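Local coordinates for sarcoplasmic calcium-binding protein (Branchiostoma lanceolatum, PDB 2SAS) that binds calcium ions through EF-hand loops and seems to be more abundant in fast-contracting muscles, though its precise physiological role is not established, at residues Phe17-Asn21 with Asp30-Met34; Met35-Lys39 with Tyr51-Gln55; Cys93-Leu99 with Lys162-Tyr166; Asp119-Asp123 with Thr155-Asn159; Ala143-Ile148 with Thr179-Pro185. One frame throughout, in Å; residues are numbered along the deposited sequence.

Contact 1 (Phe17-Asn21 with Asp30-Met34); sequences FLDMN and DFEDM. With CA (calcium ion), chain B.
The incoming helix of the first EF-hand gives way to the calcium loop within Phe-17 to Asn-21, while Asp-30 to Met-34 is helical throughout. Met-20 and Asp-30 are closest, CA to CA 5.1 Å. Asp-19 is the centre of an inverse gamma turn. Its chi1 is t, and OD1 lies 2.2 Å from the calcium ion. Asn-21, chi1 p, brings OD1 to 2.4 Å from the ion. Asp-30, chi1 m, is bidentate, with OD1 and OD2 each 2.4 Å from calcium. Asn-21 N also donates to Asp-30 OD1 (3.2 Å). Asp-23 and Ser-25 complete the site. Away from the ion, Met-20 (m, m) sets CG 3.6 Å from CG of the extended Met-34 (m, t, t). Leu-18 (m, t) puts CD2 3.6 Å from Phe-31 CZ. Asp-19 OD2 accepts from Gly-24 N, and Asp-30 OD2 from Gln-27 N. Helix 103-114 packs on Phe-17, Leu-18 and Met-34; helix 48-69 and strand 25-26 touch Leu-18 and Phe-31.

Contact 2 (Met35-Lys39 with Tyr51-Gln55); sequences MTRYK and YKSMQ
Two helical segments, Met-35 to Lys-39 and Tyr-51 to Gln-55, run nearly antiparallel. Their short axes make an angle of 154° and approach to 11.0 Å. Met-35 CA lies 7.0 Å from Gln-55 CA, and Lys-39 CA lies 7.5 Å from Tyr-51 CA. The wide spacing is filled by large side chains. Met-35, m at all three chi angles, projects across the gap. Its SD meets Met-54 CG at 3.5 Å, and its CE lies 3.7 Å from Tyr-51 O and 4.1 Å from Tyr-51 CD1. This is plain packing between helix 28-42, the outgoing helix of the first EF-hand, and helix 48-69, which leads into the second calcium loop. Tyr-38 (chi1 t) forms a broad wall. Met-54 (t, p, p) curls over one face of it, in CH-pi and Met-aromatic contact: CG is 4.0 Å and SD 4.7 Å from the Tyr-38 ring centroid. Met-54 CE reaches 3.5 Å from Tyr-38 OH. Tyr-51 (chi1 m) enters the hollow between Tyr-38 and Lys-39. Its CE1 is 3.3 Å from Tyr-38 CD2 and 3.6 Å from both CA and CG of Lys-39. The two tyrosine planes are inclined at 85°, with centroids 5.4 Å apart. Tyr-51 OH hydrogen-bonds to Lys-43 O, and Leu-46 touches both tyrosine side chains.

Contact 3 (Cys93-Leu99 with Lys162-Tyr166); sequences CKSVADL and KELYY
This contact sets the linker between the two halves of the EF-hand protein, Cys-93 to Leu-99, against the last long helix, 158-170. The linker is loop except for a 3-10 turn at Val-96 to Asp-98, where Asp-98 N bonds to Ser-95 O (2.9 Å) and Leu-99 N to Val-96 O (3.1 Å). Asp-98 OD2 also accepts from Lys-94 N (2.8 Å), which closes the bend. Lys-162 to Tyr-166 is one helical turn, with Tyr-166 N bonded to Lys-162 O at 3.1 Å. The nearest CA pair is Val-96 and Tyr-166, at 5.6 Å.

Lys-162 comes first. Its carbonyl O lies 3.2 Å from Val-96 CG2, and its CB 4.3 Å from the same methyl. Tyr-165 (chi1 t) follows three residues later. Its CE1 meets Leu-99 CD2 at 4.1 Å, with the methyl at the ring edge; Cys-103, Arg-106 and Ile-107 of helix 103-114 also touch this side chain. Tyr-166 (chi1 t) has the largest buried share. Its CB is 3.9 Å from Val-96 CG2, and the backbone at Ser-95 and Val-96 crosses one ring face. Leu-99 CD1 lies at the ring edge, 4.0 Å from CE1. Cys-93, chi1 p, makes an oblique sulfur-aromatic contact, SG 5.5 Å from the ring centroid. At the ring tip, Tyr-166 OH lies 3.1 Å from Lys-94 C.

Contact 4 (Asp119-Asp123 with Thr155-Asn159); sequences DGIVD and TFDLN. With CA (calcium ion), chain D.
The calcium loop of the third EF-hand meets the connection that leads into helix 158-170. Neither side forms a regular strand, but Ile-121 and Asp-157 come within 4.6 Å, CA to CA. The arrangement resembles half of the short antiparallel pairing between the loops of an EF-hand pair: one backbone hydrogen bond forms, and Val-122 O goes to Tyr-145 OH instead.

Asp-119 (chi1 p) faces the metal, with OD1 2.2 Å from the calcium ion. Gly-120 follows with positive phi (80/25). Its O lies 3.4 Å from Asp-157 CB and makes a CA-H...O contact with Asp-157 CA at 3.6 Å. Ile-121 is extended (-139/137), and its carbonyl O binds the same calcium at 2.4 Å. Ile-121 CA approaches Phe-156 O at 3.2 Å. Its m, t side chain sets CG1 3.8 Å from Thr-155 CG2. Val-122 N donates to Phe-156 O (2.9 Å, 150°), the one hydrogen bond between the two segments. Phe-156 is the centre of an inverse gamma turn (-77/77). With chi1 t, it turns a ring face to Val-122: Val-122 CG1 is 4.2 Å from the Phe-156 ring centroid, a CH-pi contact, and Val-122 CG2 is 3.5 Å from Phe-156 CD2. Asp-123 is the N-cap of helix 124-130. Asp-157 (chi1 p) N-caps helix 158-170, its OD2 weakly accepting from Asn-159 N (3.4 Å).

Asp-115, Ser-117 and Glu-126 also bind this calcium. Val-122 packs on helices 103-114 and 124-130, and Phe-156 also meets Tyr-145 and Ile-148 of helix 141-149.

Contact 5 (Ala143-Ile148 with Thr179-Pro185); sequences AVYNVI and TLMGQKP
Val-144 (chi1 t) overlaps Thr-179 through CG1, which is 3.9 Å from Thr-179 CB, and Lys-184 through CG2, which is 3.5 Å from Lys-184 CE. The contact lays the C-terminal tail over helix 141-149 of the fourth EF-hand region. Ala-143 to Ile-148 is helical. The tail ends a 3-10 turn at Thr-179 and Leu-180, turns at Gly-182 with positive phi (79/24), and runs extended through Gln-183 and Lys-184. The nearest CA pair is Val-144 and Lys-184, 5.4 Å apart. Val-144 CG2 also meets Gly-182 O at 3.7 Å. Val-147, chi1 t, sets CG1 3.7 Å from Thr-179 CG2 and 3.6 Å from Pro-185 CD. Ala-143 CB touches Lys-184 CD at 3.9 Å. Lys-184 also packs on Asp-4 of the second subunit. Thr-179 OG1 hydrogen-bonds to Ala-176 O. Thr-179, chi1 p, also places OG1 3.3 Å from CG1 of Ile-148 (m, t).

From the N terminus, contact 1 closes the first calcium loop. Contact 2 follows in series on the same helix, 28-42, and pairs it with helix 48-69; contacts 1 and 2 touch through Met-20 and Arg-37. Contact 3 then closes a long loop from the linker after helix 79-91 to helix 158-170. Contact 4 lies wholly within that loop and joins the third calcium loop to the start of the same helix. Contact 5 crosses both contacts 3 and 4, bringing the C-terminal tail back to helix 141-149. Leu-164, Phe-156 and Ile-148 pack where contacts 3, 4 and 5 meet. Phe-17 on Tyr-165 links contact 1 to contact 3, joining the two halves of the chain.

Contact 1 (Phe17-Asn21 with Asp30-Met34)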
# COMPACT_ATOMS: atom_id res chain seq x y z
N PHE A 17 10.71 1.93 0.91
CA PHE A 17 11.90 2.68 1.36
C PHE A 17 13.11 2.40 0.47
O PHE A 17 14.07 3.17 0.66
CB PHE A 17 12.21 2.36 2.79
CG PHE A 17 11.20 2.49 3.85
CD1 PHE A 17 9.99 3.21 3.65
CD2 PHE A 17 11.50 2.00 5.13
CE1 PHE A 17 9.09 3.37 4.70
CE2 PHE A 17 10.60 2.17 6.18
CZ PHE A 17 9.40 2.88 5.96
N LEU A 18 13.09 1.39 -0.39
CA LEU A 18 14.35 1.17 -1.14
C LEU A 18 14.18 0.98 -2.65
O LEU A 18 15.01 1.60 -3.34
CB LEU A 18 15.13 0.00 -0.52
CG LEU A 18 15.85 0.23 0.79
CD1 LEU A 18 15.93 -1.11 1.52
CD2 LEU A 18 17.27 0.78 0.58
N ASP A 19 13.23 0.18 -3.04
CA ASP A 19 12.97 -0.13 -4.45
C ASP A 19 12.14 0.99 -5.06
O ASP A 19 10.95 0.84 -5.38
CB ASP A 19 12.40 -1.55 -4.61
CG ASP A 19 12.23 -1.95 -6.07
OD1 ASP A 19 13.06 -1.51 -6.90
OD2 ASP A 19 11.28 -2.67 -6.44
N MET A 20 12.80 2.12 -5.24
CA MET A 20 12.16 3.35 -5.79
C MET A 20 11.58 3.14 -7.18
O MET A 20 10.47 3.61 -7.42
CB MET A 20 13.13 4.51 -5.79
CG MET A 20 13.72 4.71 -4.44
SD MET A 20 12.39 5.40 -3.37
CE MET A 20 11.77 3.90 -2.60
N ASN A 21 12.31 2.42 -8.03
CA ASN A 21 11.86 2.16 -9.39
C ASN A 21 10.96 0.94 -9.52
O ASN A 21 10.71 0.56 -10.68
CB ASN A 21 13.02 2.08 -10.37
CG ASN A 21 13.98 0.95 -10.07
OD1 ASN A 21 13.56 -0.10 -9.57
ND2 ASN A 21 15.27 1.15 -10.40
N ASP A 30 18.16 2.67 -7.91
CA ASP A 30 17.08 2.94 -6.93
C ASP A 30 17.56 4.18 -6.12
O ASP A 30 16.75 5.10 -5.95
CB ASP A 30 16.85 1.74 -6.02
CG ASP A 30 16.11 0.65 -6.76
OD1 ASP A 30 15.07 0.96 -7.36
OD2 ASP A 30 16.61 -0.49 -6.73
N PHE A 31 18.79 4.14 -5.72
CA PHE A 31 19.45 5.23 -4.99
C PHE A 31 19.56 6.49 -5.85
O PHE A 31 19.43 7.63 -5.34
CB PHE A 31 20.80 4.73 -4.41
CG PHE A 31 20.61 3.68 -3.34
CD1 PHE A 31 20.29 2.37 -3.65
CD2 PHE A 31 20.64 4.05 -1.99
CE1 PHE A 31 20.05 1.41 -2.68
CE2 PHE A 31 20.41 3.11 -0.97
CZ PHE A 31 20.13 1.80 -1.34
N GLU A 32 19.80 6.38 -7.15
CA GLU A 32 19.86 7.55 -8.04
C GLU A 32 18.45 8.19 -8.05
O GLU A 32 18.28 9.41 -8.13
CB GLU A 32 20.30 7.25 -9.46
CG GLU A 32 21.73 6.72 -9.77
CD GLU A 32 21.88 6.08 -11.14
OE1 GLU A 32 21.07 5.29 -11.60
OE2 GLU A 32 22.90 6.42 -11.80
N ASP A 33 17.42 7.37 -7.93
CA ASP A 33 16.01 7.78 -7.91
C ASP A 33 15.67 8.54 -6.62
O ASP A 33 14.71 9.33 -6.51
CB ASP A 33 15.07 6.58 -8.03
CG ASP A 33 14.78 6.04 -9.39
OD1 ASP A 33 15.65 6.24 -10.27
OD2 ASP A 33 13.74 5.37 -9.60
N MET A 34 16.44 8.27 -5.59
CA MET A 34 16.20 8.98 -4.31
C MET A 34 16.67 10.43 -4.52
O MET A 34 16.01 11.41 -4.08
CB MET A 34 16.92 8.21 -3.26
CG MET A 34 16.15 6.93 -2.98
SD MET A 34 17.10 6.12 -1.65
CE MET A 34 16.68 4.40 -1.97
CA CA B . 14.90 -1.37 -8.09

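Contact 2 (Met35-Lys39 with Tyr51-Gln55)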
# COMPACT_ATOMS: atom_id res chain seq x y z
N MET A 35 17.80 10.55 -5.18
CA MET A 35 18.50 11.77 -5.53
C MET A 35 17.66 12.59 -6.48
O MET A 35 17.48 13.80 -6.28
CB MET A 35 19.88 11.49 -6.14
CG MET A 35 20.91 11.30 -5.08
SD MET A 35 20.99 12.78 -4.00
CE MET A 35 21.49 13.97 -5.29
N THR A 36 17.15 11.92 -7.49
CA THR A 36 16.22 12.58 -8.41
C THR A 36 15.05 13.13 -7.60
O THR A 36 14.62 14.23 -7.89
CB THR A 36 15.63 11.64 -9.53
OG1 THR A 36 16.78 11.20 -10.26
CG2 THR A 36 14.59 12.37 -10.41
N ARG A 37 14.51 12.39 -6.68
CA ARG A 37 13.34 12.80 -5.84
C ARG A 37 13.74 14.10 -5.11
O ARG A 37 13.02 15.10 -5.22
CB ARG A 37 13.01 11.77 -4.82
CG ARG A 37 11.68 11.09 -4.72
CD ARG A 37 11.95 9.61 -4.47
NE ARG A 37 10.90 8.88 -3.86
CZ ARG A 37 9.68 8.55 -4.27
NH1 ARG A 37 9.17 8.98 -5.43
NH2 ARG A 37 8.91 7.76 -3.50
N TYR A 38 14.89 13.99 -4.46
CA TYR A 38 15.51 15.04 -3.66
C TYR A 38 15.67 16.37 -4.38
O TYR A 38 15.33 17.43 -3.82
CB TYR A 38 16.84 14.60 -3.08
CG TYR A 38 17.39 15.30 -1.86
CD1 TYR A 38 16.70 15.35 -0.64
CD2 TYR A 38 18.63 15.92 -1.91
CE1 TYR A 38 17.25 15.95 0.48
CE2 TYR A 38 19.20 16.51 -0.80
CZ TYR A 38 18.50 16.54 0.40
OH TYR A 38 19.04 17.18 1.50
N LYS A 39 16.30 16.30 -5.54
CA LYS A 39 16.54 17.51 -6.37
C LYS A 39 15.16 17.97 -6.90
O LYS A 39 14.91 19.17 -6.88
CB LYS A 39 17.46 17.25 -7.52
CG LYS A 39 18.79 16.53 -7.21
CD LYS A 39 19.21 15.77 -8.49
CE LYS A 39 20.56 16.27 -8.96
NZ LYS A 39 20.44 16.62 -10.44
N TYR A 51 23.75 18.60 -2.43
CA TYR A 51 23.35 17.41 -3.19
C TYR A 51 24.48 16.40 -3.23
O TYR A 51 24.29 15.19 -3.14
CB TYR A 51 22.90 17.83 -4.55
CG TYR A 51 21.54 18.50 -4.51
CD1 TYR A 51 20.41 17.77 -4.12
CD2 TYR A 51 21.39 19.84 -4.80
CE1 TYR A 51 19.15 18.35 -4.07
CE2 TYR A 51 20.13 20.43 -4.77
CZ TYR A 51 19.01 19.70 -4.44
OH TYR A 51 17.78 20.30 -4.44
N LYS A 52 25.69 16.98 -3.32
CA LYS A 52 26.89 16.14 -3.34
C LYS A 52 27.03 15.38 -2.05
O LYS A 52 27.24 14.14 -2.08
CB LYS A 52 28.12 16.94 -3.75
CG LYS A 52 28.10 17.14 -5.29
CD LYS A 52 29.39 17.87 -5.69
CE LYS A 52 29.27 18.27 -7.17
NZ LYS A 52 30.56 18.83 -7.65
N SER A 53 26.84 16.06 -0.93
CA SER A 53 26.95 15.36 0.37
C SER A 53 25.93 14.25 0.45
O SER A 53 26.25 13.14 0.87
CB SER A 53 26.78 16.33 1.52
OG SER A 53 27.45 17.52 1.17
N MET A 54 24.71 14.61 0.10
CA MET A 54 23.57 13.67 0.13
C MET A 54 23.89 12.41 -0.67
O MET A 54 23.62 11.26 -0.31
CB MET A 54 22.34 14.41 -0.35
CG MET A 54 21.18 13.49 -0.55
SD MET A 54 20.77 12.67 1.01
CE MET A 54 20.44 14.04 2.13
N GLN A 55 24.50 12.63 -1.80
CA GLN A 55 24.88 11.56 -2.72
C GLN A 55 25.91 10.61 -2.09
O GLN A 55 25.69 9.41 -2.20
CB GLN A 55 25.42 12.14 -4.04
CG GLN A 55 25.32 11.06 -5.11
CD GLN A 55 25.73 11.62 -6.44
OE1 GLN A 55 24.90 11.70 -7.34
NE2 GLN A 55 26.98 12.01 -6.47

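Contact 3 (Cys93-Leu99 with Lys162-Tyr166)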
# COMPACT_ATOMS: atom_id res chain seq x y z
N CYS A 93 19.53 -8.89 17.30
CA CYS A 93 19.70 -7.43 17.54
C CYS A 93 18.79 -6.96 18.68
O CYS A 93 17.72 -7.58 18.85
CB CYS A 93 19.38 -6.72 16.21
SG CYS A 93 17.67 -7.02 15.68
N LYS A 94 19.12 -5.94 19.46
CA LYS A 94 18.26 -5.49 20.56
C LYS A 94 17.85 -4.04 20.63
O LYS A 94 16.82 -3.79 21.34
CB LYS A 94 18.75 -5.90 21.97
CG LYS A 94 17.64 -6.42 22.87
CD LYS A 94 17.80 -6.06 24.32
CE LYS A 94 16.77 -5.10 24.89
NZ LYS A 94 16.89 -3.72 24.35
N SER A 95 18.50 -3.12 19.99
CA SER A 95 18.11 -1.67 19.99
C SER A 95 18.40 -1.10 18.58
O SER A 95 19.06 -1.86 17.82
CB SER A 95 18.91 -0.90 21.01
OG SER A 95 20.24 -0.76 20.56
N VAL A 96 17.99 0.12 18.28
CA VAL A 96 18.24 0.73 16.98
C VAL A 96 19.77 0.68 16.75
O VAL A 96 20.24 0.39 15.65
CB VAL A 96 17.64 2.08 16.68
CG1 VAL A 96 18.68 3.20 16.48
CG2 VAL A 96 16.80 2.08 15.39
N ALA A 97 20.47 0.91 17.83
CA ALA A 97 21.94 0.89 17.82
C ALA A 97 22.55 -0.42 17.33
O ALA A 97 23.80 -0.38 17.14
CB ALA A 97 22.43 1.31 19.23
N ASP A 98 21.82 -1.50 17.12
CA ASP A 98 22.35 -2.80 16.63
C ASP A 98 22.14 -3.07 15.13
O ASP A 98 22.70 -4.05 14.60
CB ASP A 98 21.66 -4.01 17.33
CG ASP A 98 22.44 -4.64 18.44
OD1 ASP A 98 23.68 -4.66 18.37
OD2 ASP A 98 21.81 -5.11 19.42
N LEU A 99 21.25 -2.35 14.50
CA LEU A 99 20.87 -2.46 13.10
C LEU A 99 22.12 -2.27 12.25
O LEU A 99 23.05 -1.55 12.71
CB LEU A 99 19.81 -1.37 12.83
CG LEU A 99 18.42 -1.91 12.51
CD1 LEU A 99 18.14 -3.18 13.31
CD2 LEU A 99 17.39 -0.81 12.86
N LYS A 162 13.28 6.64 15.07
CA LYS A 162 14.24 5.60 15.30
C LYS A 162 13.58 4.40 16.02
O LYS A 162 13.83 3.28 15.59
CB LYS A 162 15.41 6.03 16.20
CG LYS A 162 16.42 6.99 15.51
CD LYS A 162 17.56 7.33 16.46
CE LYS A 162 18.57 8.29 15.84
NZ LYS A 162 19.85 8.25 16.61
N GLU A 163 12.81 4.66 17.06
CA GLU A 163 12.16 3.64 17.88
C GLU A 163 11.15 2.86 17.06
O GLU A 163 11.04 1.64 17.16
CB GLU A 163 11.43 4.19 19.13
CG GLU A 163 12.12 5.05 20.17
CD GLU A 163 11.24 5.69 21.23
OE1 GLU A 163 10.06 5.41 21.44
OE2 GLU A 163 11.83 6.58 21.92
N LEU A 164 10.37 3.64 16.31
CA LEU A 164 9.31 3.06 15.47
C LEU A 164 9.91 2.33 14.29
O LEU A 164 9.48 1.21 13.95
CB LEU A 164 8.33 4.16 15.16
CG LEU A 164 7.69 4.89 16.33
CD1 LEU A 164 7.07 6.18 15.82
CD2 LEU A 164 6.61 3.98 16.92
N TYR A 165 10.93 2.92 13.68
CA TYR A 165 11.57 2.21 12.53
C TYR A 165 12.02 0.81 13.00
O TYR A 165 11.63 -0.18 12.37
CB TYR A 165 12.63 3.05 11.85
CG TYR A 165 13.37 2.45 10.70
CD1 TYR A 165 14.46 1.60 10.96
CD2 TYR A 165 13.10 2.72 9.38
CE1 TYR A 165 15.23 1.07 9.94
CE2 TYR A 165 13.84 2.18 8.32
CZ TYR A 165 14.92 1.38 8.61
OH TYR A 165 15.69 0.82 7.60
N TYR A 166 12.68 0.79 14.15
CA TYR A 166 13.17 -0.41 14.81
C TYR A 166 12.07 -1.46 14.98
O TYR A 166 12.25 -2.66 14.71
CB TYR A 166 13.75 -0.13 16.23
CG TYR A 166 14.29 -1.41 16.84
CD1 TYR A 166 15.37 -2.04 16.22
CD2 TYR A 166 13.78 -2.01 18.00
CE1 TYR A 166 15.96 -3.21 16.69
CE2 TYR A 166 14.33 -3.20 18.49
CZ TYR A 166 15.42 -3.78 17.84
OH TYR A 166 15.98 -4.94 18.33

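Contact 4 (Asp119-Asp123 with Thr155-Asn159)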
# COMPACT_ATOMS: atom_id res chain seq x y z
N ASP A 119 11.87 21.55 11.43
CA ASP A 119 11.95 21.75 12.88
C ASP A 119 12.33 20.49 13.61
O ASP A 119 12.49 20.56 14.84
CB ASP A 119 10.66 22.32 13.51
CG ASP A 119 9.39 21.66 13.14
OD1 ASP A 119 9.27 20.71 12.34
OD2 ASP A 119 8.34 22.12 13.66
N GLY A 120 12.43 19.37 12.91
CA GLY A 120 12.84 18.12 13.66
C GLY A 120 11.70 17.50 14.41
O GLY A 120 11.92 16.80 15.40
N ILE A 121 10.49 17.74 13.96
CA ILE A 121 9.26 17.20 14.57
C ILE A 121 8.41 16.82 13.36
O ILE A 121 8.51 17.71 12.50
CB ILE A 121 8.51 18.32 15.39
CG1 ILE A 121 9.34 18.58 16.68
CG2 ILE A 121 7.03 18.05 15.71
CD1 ILE A 121 8.84 19.84 17.42
N VAL A 122 7.72 15.71 13.28
CA VAL A 122 6.87 15.58 12.07
C VAL A 122 5.49 15.84 12.76
O VAL A 122 5.14 15.08 13.69
CB VAL A 122 6.98 14.37 11.15
CG1 VAL A 122 8.27 13.61 11.30
CG2 VAL A 122 5.77 13.49 11.07
N ASP A 123 4.87 16.94 12.34
CA ASP A 123 3.58 17.26 13.00
C ASP A 123 2.52 16.45 12.26
O ASP A 123 2.99 15.77 11.32
CB ASP A 123 3.35 18.75 13.09
CG ASP A 123 3.34 19.45 11.77
OD1 ASP A 123 2.78 18.97 10.80
OD2 ASP A 123 3.96 20.53 11.69
N THR A 155 6.89 13.59 21.71
CA THR A 155 7.05 14.36 20.49
C THR A 155 7.58 13.38 19.39
O THR A 155 8.47 12.55 19.68
CB THR A 155 8.08 15.55 20.67
OG1 THR A 155 7.66 16.17 21.93
CG2 THR A 155 7.99 16.65 19.61
N PHE A 156 7.02 13.52 18.23
CA PHE A 156 7.37 12.80 17.05
C PHE A 156 8.68 13.44 16.51
O PHE A 156 8.65 14.22 15.55
CB PHE A 156 6.32 12.70 15.94
CG PHE A 156 6.55 11.63 14.89
CD1 PHE A 156 7.66 10.80 14.93
CD2 PHE A 156 5.59 11.46 13.89
CE1 PHE A 156 7.85 9.80 13.97
CE2 PHE A 156 5.79 10.49 12.89
CZ PHE A 156 6.93 9.64 12.93
N ASP A 157 9.77 13.08 17.17
CA ASP A 157 11.06 13.59 16.68
C ASP A 157 11.88 12.39 16.17
O ASP A 157 11.33 11.26 16.06
CB ASP A 157 11.70 14.41 17.78
CG ASP A 157 12.34 13.51 18.81
OD1 ASP A 157 11.64 12.61 19.26
OD2 ASP A 157 13.54 13.69 19.09
N LEU A 158 13.14 12.62 15.85
CA LEU A 158 14.09 11.64 15.33
C LEU A 158 14.26 10.47 16.31
O LEU A 158 14.25 9.32 15.85
CB LEU A 158 15.41 12.29 14.99
CG LEU A 158 16.22 11.84 13.80
CD1 LEU A 158 17.72 11.94 14.09
CD2 LEU A 158 15.83 10.47 13.28
N ASN A 159 14.35 10.74 17.61
CA ASN A 159 14.48 9.60 18.54
C ASN A 159 13.19 8.82 18.61
O ASN A 159 13.30 7.67 19.07
CB ASN A 159 14.98 9.95 19.93
CG ASN A 159 16.26 10.74 19.75
OD1 ASN A 159 16.12 11.97 19.65
ND2 ASN A 159 17.38 10.06 19.61
CA CA D . 8.22 19.42 10.82

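Contact 5 (Ala143-Ile148 with Thr179-Pro185)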
# COMPACT_ATOMS: atom_id res chain seq x y z
N ALA A 143 -5.93 9.57 14.94
CA ALA A 143 -5.79 8.41 15.84
C ALA A 143 -4.47 7.69 15.63
O ALA A 143 -3.95 7.09 16.56
CB ALA A 143 -6.91 7.41 15.67
N VAL A 144 -3.95 7.66 14.40
CA VAL A 144 -2.65 6.99 14.15
C VAL A 144 -1.60 7.89 14.77
O VAL A 144 -0.63 7.45 15.38
CB VAL A 144 -2.42 6.71 12.65
CG1 VAL A 144 -0.97 6.34 12.38
CG2 VAL A 144 -3.39 5.68 12.10
N TYR A 145 -1.80 9.19 14.61
CA TYR A 145 -0.80 10.14 15.20
C TYR A 145 -0.79 10.06 16.71
O TYR A 145 0.24 10.31 17.35
CB TYR A 145 -1.16 11.55 14.75
CG TYR A 145 -0.11 12.55 15.07
CD1 TYR A 145 0.99 12.55 14.20
CD2 TYR A 145 -0.13 13.45 16.14
CE1 TYR A 145 2.03 13.43 14.38
CE2 TYR A 145 0.94 14.36 16.32
CZ TYR A 145 1.99 14.33 15.44
OH TYR A 145 3.07 15.15 15.54
N ASN A 146 -1.91 9.74 17.34
CA ASN A 146 -1.96 9.63 18.81
C ASN A 146 -1.27 8.39 19.32
O ASN A 146 -0.77 8.37 20.46
CB ASN A 146 -3.39 9.90 19.32
CG ASN A 146 -3.56 11.42 19.50
OD1 ASN A 146 -3.30 12.00 20.56
ND2 ASN A 146 -3.96 12.12 18.45
N VAL A 147 -1.18 7.32 18.52
CA VAL A 147 -0.42 6.14 18.97
C VAL A 147 1.05 6.56 18.95
O VAL A 147 1.86 6.33 19.86
CB VAL A 147 -0.70 4.92 18.08
CG1 VAL A 147 0.32 3.80 18.35
CG2 VAL A 147 -2.11 4.41 18.18
N ILE A 148 1.44 7.28 17.87
CA ILE A 148 2.83 7.74 17.80
C ILE A 148 3.25 8.71 18.90
O ILE A 148 4.37 8.65 19.46
CB ILE A 148 3.12 8.38 16.41
CG1 ILE A 148 2.53 7.51 15.25
CG2 ILE A 148 4.65 8.62 16.28
CD1 ILE A 148 2.90 8.07 13.84
N THR A 179 2.60 2.22 12.79
CA THR A 179 2.17 3.59 12.45
C THR A 179 2.84 4.16 11.22
O THR A 179 2.24 5.01 10.54
CB THR A 179 2.28 4.57 13.68
OG1 THR A 179 3.66 4.65 14.03
CG2 THR A 179 1.50 3.99 14.90
N LEU A 180 4.00 3.58 10.95
CA LEU A 180 4.81 3.98 9.79
C LEU A 180 4.21 3.42 8.52
O LEU A 180 4.54 3.86 7.42
CB LEU A 180 6.25 3.65 10.12
CG LEU A 180 6.86 4.30 11.37
CD1 LEU A 180 8.31 3.85 11.54
CD2 LEU A 180 6.84 5.82 11.15
N MET A 181 3.30 2.48 8.63
CA MET A 181 2.66 1.88 7.44
C MET A 181 1.26 2.54 7.38
O MET A 181 0.38 2.24 6.59
CB MET A 181 2.59 0.37 7.47
CG MET A 181 3.87 -0.39 7.52
SD MET A 181 3.53 -2.20 7.75
CE MET A 181 2.86 -2.29 9.37
N GLY A 182 1.14 3.49 8.33
CA GLY A 182 -0.05 4.30 8.48
C GLY A 182 -1.14 3.53 9.21
O GLY A 182 -2.32 3.85 9.06
N GLN A 183 -0.75 2.53 9.99
CA GLN A 183 -1.85 1.81 10.68
C GLN A 183 -1.77 1.81 12.17
O GLN A 183 -0.73 1.99 12.81
CB GLN A 183 -2.08 0.48 10.02
CG GLN A 183 -0.91 -0.49 9.88
CD GLN A 183 -1.56 -1.86 10.13
OE1 GLN A 183 -2.44 -2.18 9.33
NE2 GLN A 183 -1.22 -2.45 11.26
N LYS A 184 -2.95 1.62 12.77
CA LYS A 184 -2.99 1.57 14.26
C LYS A 184 -2.70 0.14 14.71
O LYS A 184 -3.19 -0.82 14.09
CB LYS A 184 -4.41 1.89 14.73
CG LYS A 184 -4.74 3.34 15.05
CD LYS A 184 -6.22 3.67 14.78
CE LYS A 184 -6.36 4.24 13.38
NZ LYS A 184 -7.77 4.40 12.95
N PRO A 185 -1.95 -0.02 15.80
CA PRO A 185 -1.65 -1.35 16.31
C PRO A 185 -2.88 -1.99 16.93
O PRO A 185 -3.21 -1.75 18.13
CB PRO A 185 -0.59 -1.15 17.37
CG PRO A 185 -0.67 0.27 17.78
CD PRO A 185 -1.22 1.02 16.57
OXT PRO A 185 -3.50 -2.76 16.25